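Long-range contacts in putative glucosidase lplD, ALPHA-GALACTURONIDASE (Bacillus subtilis, PDB 3FEF), which hydrolyses alpha-1,4-linked galacturonate oligomers, probably di-galacturonate in the cell, releasing alpha-D-galacturonate with the help of NAD(+) and manganese: residues Ala19-Met23 with Asn49-Gly53; Leu26-Met32 with Val329-Ala333. One frame throughout, in Å; residues are numbered along the deposited sequence.

Contact 1. Residues Ala19-Met23 with Asn49-Gly53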
loop_
_atom_site.group_PDB
_atom_site.type_symbol
_atom_site.label_atom_id
_atom_site.label_comp_id
_atom_site.label_asym_id
_atom_site.label_seq_id
_atom_site.Cartn_x
_atom_site.Cartn_y
_atom_site.Cartn_z
ATOM N N ALA A 19 -12.548 32.918 -18.443
ATOM C CA ALA A 19 -13.922 33.027 -18.978
ATOM C C ALA A 19 -13.951 33.409 -20.471
ATOM O O ALA A 19 -14.713 32.846 -21.245
ATOM C CB ALA A 19 -14.777 34.006 -18.145
ATOM N N ARG A 20 -13.113 34.361 -20.855
ATOM C CA ARG A 20 -13.010 34.822 -22.245
ATOM C C ARG A 20 -12.534 33.707 -23.172
ATOM O O ARG A 20 -13.122 33.456 -24.227
ATOM C CB ARG A 20 -12.027 35.993 -22.351
ATOM C CG ARG A 20 -12.508 37.259 -21.708
ATOM C CD ARG A 20 -13.789 37.741 -22.353
ATOM N NE ARG A 20 -14.437 38.700 -21.477
ATOM C CZ ARG A 20 -14.052 39.963 -21.363
ATOM N NH1 ARG A 20 -13.040 40.403 -22.101
ATOM N NH2 ARG A 20 -14.677 40.782 -20.514
ATOM N N SER A 21 -11.466 33.043 -22.767
ATOM C CA SER A 21 -10.946 31.909 -23.504
ATOM C C SER A 21 -12.007 30.810 -23.658
ATOM O O SER A 21 -12.200 30.252 -24.738
ATOM C CB SER A 21 -9.690 31.380 -22.819
ATOM O OG SER A 21 -9.796 29.978 -22.644
ATOM N N LEU A 22 -12.722 30.517 -22.582
ATOM C CA LEU A 22 -13.837 29.590 -22.675
ATOM C C LEU A 22 -14.872 30.073 -23.707
ATOM O O LEU A 22 -15.377 29.293 -24.510
ATOM C CB LEU A 22 -14.494 29.412 -21.305
ATOM C CG LEU A 22 -15.887 28.792 -21.324
ATOM C CD1 LEU A 22 -15.802 27.290 -21.573
ATOM C CD2 LEU A 22 -16.661 29.110 -20.033
HETATM N N MSE A 23 -15.197 31.357 -23.681
HETATM C CA MSE A 23 -16.203 31.888 -24.606
HETATM C C MSE A 23 -15.791 31.726 -26.068
HETATM O O MSE A 23 -16.573 31.260 -26.898
HETATM C CB MSE A 23 -16.488 33.356 -24.302
HETATM C CG MSE A 23 -17.202 33.550 -22.993
HETATM SE SE MSE A 23 -17.408 35.437 -22.511
HETATM C CE MSE A 23 -17.575 35.156 -20.592
ATOM N N ASN A 49 -19.486 40.275 -18.920
ATOM C CA ASN A 49 -19.237 39.036 -19.642
ATOM C C ASN A 49 -20.520 38.457 -20.216
ATOM O O ASN A 49 -20.509 37.763 -21.234
ATOM C CB ASN A 49 -18.566 38.009 -18.734
ATOM C CG ASN A 49 -17.066 38.131 -18.746
ATOM O OD1 ASN A 49 -16.499 38.667 -19.691
ATOM N ND2 ASN A 49 -16.408 37.638 -17.696
ATOM N N GLU A 50 -21.635 38.726 -19.556
ATOM C CA GLU A 50 -22.901 38.226 -20.060
ATOM C C GLU A 50 -23.250 38.917 -21.376
ATOM O O GLU A 50 -23.733 38.283 -22.307
ATOM C CB GLU A 50 -24.010 38.426 -19.038
ATOM C CG GLU A 50 -25.374 38.155 -19.587
ATOM C CD GLU A 50 -26.434 38.974 -18.889
ATOM O OE1 GLU A 50 -26.838 38.609 -17.757
ATOM O OE2 GLU A 50 -26.863 39.989 -19.481
ATOM N N VAL A 51 -22.994 40.221 -21.452
ATOM C CA VAL A 51 -23.332 40.992 -22.648
ATOM C C VAL A 51 -22.370 40.663 -23.794
ATOM O O VAL A 51 -22.785 40.452 -24.925
ATOM C CB VAL A 51 -23.319 42.525 -22.364
ATOM C CG1 VAL A 51 -23.503 43.322 -23.650
ATOM C CG2 VAL A 51 -24.389 42.891 -21.345
ATOM N N ILE A 52 -21.076 40.625 -23.501
ATOM C CA ILE A 52 -20.109 40.176 -24.495
ATOM C C ILE A 52 -20.398 38.732 -24.932
ATOM O O ILE A 52 -20.331 38.397 -26.110
ATOM C CB ILE A 52 -18.697 40.270 -23.935
ATOM C CG1 ILE A 52 -18.331 41.742 -23.686
ATOM C CG2 ILE A 52 -17.709 39.577 -24.850
ATOM C CD1 ILE A 52 -17.138 41.925 -22.748
ATOM N N GLY A 53 -20.755 37.878 -23.985
ATOM C CA GLY A 53 -21.028 36.486 -24.326
ATOM C C GLY A 53 -22.183 36.315 -25.301
ATOM O O GLY A 53 -22.102 35.529 -26.264
#
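Polar contact comes first here: the Asn49 side chain reaches into the space between two nearly parallel helix segments (axes 11.2 Å apart, 18° between their directions), and its OD1 accepts two hydrogen bonds from one guanidinium, at 2.7 Å from Arg20 NE and 2.9 Å from Arg20 NH2. With Asn49 ND2 bonded to the backbone O of Gly13 and Ser15, this amide ties the glycine-rich loop after strand 6-11 to both helices. The apolar part lies around it. Ile52 CD1 covers one face of the guanidinium, 3.5 Å from Arg20 NH2. Selenomethionine Met23 places CE 3.5 Å from Asn49 CG, while its SE passes 4.2 Å from Gly53 CA. Helices 18-28 and 43-53 are the first two of the Rossmann-type domain, which by similarity binds NAD(+). They pack beside strands 6-11 and 34-39, where Ala19 touches Tyr10 and Asn49 touches Leu38; helix 295-314 borders Ile52 and supplies Thr309 as a further partner of Arg20.

Contact 2. Residues Leu26-Met32 with Val329-Ala333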
loop_
_atom_site.group_PDB
_atom_site.type_symbol
_atom_site.label_atom_id
_atom_site.label_comp_id
_atom_site.label_asym_id
_atom_site.label_seq_id
_atom_site.Cartn_x
_atom_site.Cartn_y
_atom_site.Cartn_z
ATOM N N LEU A 26 -16.128 28.107 -26.958
ATOM C CA LEU A 26 -17.530 27.725 -27.079
ATOM C C LEU A 26 -18.127 28.256 -28.367
ATOM O O LEU A 26 -18.955 27.601 -29.005
ATOM C CB LEU A 26 -18.350 28.237 -25.892
ATOM C CG LEU A 26 -18.127 27.514 -24.566
ATOM C CD1 LEU A 26 -18.967 28.197 -23.479
ATOM C CD2 LEU A 26 -18.508 26.053 -24.705
ATOM N N SER A 27 -17.716 29.448 -28.756
ATOM C CA SER A 27 -18.401 30.098 -29.859
ATOM C C SER A 27 -18.139 29.376 -31.173
ATOM O O SER A 27 -18.945 29.455 -32.085
ATOM C CB SER A 27 -18.017 31.577 -29.946
ATOM O OG SER A 27 -16.708 31.717 -30.468
ATOM N N ILE A 28 -17.024 28.660 -31.271
ATOM C CA ILE A 28 -16.710 27.940 -32.512
ATOM C C ILE A 28 -16.960 26.425 -32.506
ATOM O O ILE A 28 -16.805 25.779 -33.536
ATOM C CB ILE A 28 -15.258 28.179 -32.980
ATOM C CG1 ILE A 28 -14.263 27.826 -31.869
ATOM C CG2 ILE A 28 -15.082 29.618 -33.437
ATOM C CD1 ILE A 28 -12.835 28.162 -32.230
ATOM N N ASP A 29 -17.323 25.849 -31.363
ATOM C CA ASP A 29 -17.620 24.418 -31.343
ATOM C C ASP A 29 -19.056 24.177 -31.788
ATOM O O ASP A 29 -19.986 24.730 -31.217
ATOM C CB ASP A 29 -17.366 23.805 -29.964
ATOM C CG ASP A 29 -16.968 22.340 -30.050
ATOM O OD1 ASP A 29 -17.819 21.501 -30.411
ATOM O OD2 ASP A 29 -15.792 22.027 -29.779
ATOM N N GLU A 30 -19.241 23.365 -32.821
ATOM C CA GLU A 30 -20.580 23.130 -33.349
ATOM C C GLU A 30 -21.197 21.857 -32.763
ATOM O O GLU A 30 -22.357 21.536 -33.011
ATOM C CB GLU A 30 -20.546 23.094 -34.882
ATOM C CG GLU A 30 -19.720 24.240 -35.488
ATOM C CD GLU A 30 -20.185 24.658 -36.880
ATOM O OE1 GLU A 30 -21.215 24.140 -37.362
ATOM O OE2 GLU A 30 -19.518 25.521 -37.493
ATOM N N ARG A 31 -20.417 21.158 -31.951
ATOM C CA ARG A 31 -20.866 19.932 -31.302
ATOM C C ARG A 31 -21.897 20.166 -30.195
ATOM O O ARG A 31 -22.649 19.265 -29.856
ATOM C CB ARG A 31 -19.661 19.175 -30.735
ATOM C CG ARG A 31 -18.734 18.522 -31.783
ATOM C CD ARG A 31 -17.576 17.761 -31.083
ATOM N NE ARG A 31 -16.628 18.665 -30.430
ATOM C CZ ARG A 31 -15.506 18.288 -29.823
ATOM N NH1 ARG A 31 -15.165 17.006 -29.765
ATOM N NH2 ARG A 31 -14.719 19.205 -29.270
HETATM N N MSE A 32 -21.951 21.372 -29.636
HETATM C CA MSE A 32 -22.736 21.589 -28.422
HETATM C C MSE A 32 -23.486 22.907 -28.385
HETATM O O MSE A 32 -23.146 23.852 -29.084
HETATM C CB MSE A 32 -21.821 21.571 -27.194
HETATM C CG MSE A 32 -21.087 20.276 -26.921
HETATM SE SE MSE A 32 -19.810 20.538 -25.444
HETATM C CE MSE A 32 -18.560 21.781 -26.262
ATOM N N VAL A 329 -12.926 23.308 -23.346
ATOM C CA VAL A 329 -14.090 22.928 -24.142
ATOM C C VAL A 329 -13.990 21.547 -24.794
ATOM O O VAL A 329 -14.987 20.827 -24.902
ATOM C CB VAL A 329 -14.367 23.991 -25.186
ATOM C CG1 VAL A 329 -15.446 23.517 -26.166
ATOM C CG2 VAL A 329 -14.775 25.287 -24.477
ATOM N N ASN A 330 -12.795 21.194 -25.258
ATOM C CA ASN A 330 -12.538 19.853 -25.736
ATOM C C ASN A 330 -12.801 18.829 -24.630
ATOM O O ASN A 330 -13.364 17.764 -24.877
ATOM C CB ASN A 330 -11.093 19.724 -26.210
ATOM C CG ASN A 330 -10.848 20.435 -27.535
ATOM O OD1 ASN A 330 -11.789 20.757 -28.262
ATOM N ND2 ASN A 330 -9.579 20.674 -27.858
ATOM N N ILE A 331 -12.403 19.173 -23.408
ATOM C CA ILE A 331 -12.560 18.289 -22.278
ATOM C C ILE A 331 -14.029 18.164 -21.940
ATOM O O ILE A 331 -14.511 17.074 -21.639
ATOM C CB ILE A 331 -11.784 18.784 -21.032
ATOM C CG1 ILE A 331 -10.269 18.666 -21.248
ATOM C CG2 ILE A 331 -12.189 17.980 -19.798
ATOM C CD1 ILE A 331 -9.460 19.151 -20.042
ATOM N N ILE A 332 -14.751 19.275 -22.002
ATOM C CA ILE A 332 -16.189 19.227 -21.747
ATOM C C ILE A 332 -16.879 18.341 -22.798
ATOM O O ILE A 332 -17.690 17.466 -22.469
ATOM C CB ILE A 332 -16.801 20.640 -21.762
ATOM C CG1 ILE A 332 -16.286 21.448 -20.572
ATOM C CG2 ILE A 332 -18.334 20.575 -21.791
ATOM C CD1 ILE A 332 -16.572 22.975 -20.675
ATOM N N ALA A 333 -16.558 18.554 -24.070
ATOM C CA ALA A 333 -17.125 17.697 -25.122
ATOM C C ALA A 333 -16.845 16.208 -24.850
ATOM O O ALA A 333 -17.712 15.360 -25.031
ATOM C CB ALA A 333 -16.599 18.094 -26.496
HETATM O O HOH W 1 -13.247 16.295 -27.406
#
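Leu26-Met32 starts at the C-terminal end of helix 18-28 and runs out into a loop, whereas Val329-Ala333 is helical throughout. The backbones come near each other at two places, with CA atoms 6.6 Å apart for Leu26 and Val329 and 7.6 Å for Arg31 and Ala333. The loop folds into an Asx turn, in which Asp29 OD1 accepts a hydrogen bond from Arg31 N at 3.0 Å. The same carboxylate takes the Arg31 side chain in a two-pronged salt bridge, Arg31 NE to Asp29 OD1 and Arg31 NH2 to Asp29 OD2, both at 3.1 Å. Held this way, the guanidinium lies with one face over Ala333, whose CB is 3.5 Å from Arg31 CZ. A water links its outer end to the helix, accepting from Arg31 NH1 at 3.1 Å and donating to Asn330 O at 2.9 Å. Below this polar layer the contact is apolar. Val329 is its centre, with CG2 3.8 Å from Leu26 CD2 and CG1 3.6 Å from CE of selenomethionine Met32. Met32 SE also lies 3.9 Å from Ile332 CG2 and 4.2 Å from Ala333 CB. The contact joins the Rossmann-type part of the chain to the C-terminal part characteristic of family 4 glycosidases, and the side chain of Asn330, hydrogen-bonded to Glu327, lies about 12 Å from that of His170, the probable proton donor. Leu26 and Met32 also pack on Trp61 of the edge strand 61-66, Val329 on Leu22 and Asp25 of helix 18-28, and Ile331 on strand 341-348.

How the contacts relate
Helix 18-28 serves both contacts: contact 1 uses its earlier turns and contact 2 its end and the loop beyond. Their centres are 14 Å apart, and they meet where Leu22 CD1 lies 3.7 Å from Val329 CG2. Both are largely buried, though each includes partly exposed polar residues. Contact 1 stays within the Rossmann-type domain, between segments only 26 residues apart in the chain, and its polar link crosses directly from arginine to asparagine. Contact 2 joins that domain to a segment 297 residues further on; there the arginine pairs with an aspartate on its own loop and reaches the other segment through packing and a water. Each also uses a selenomethionine and aliphatic groups.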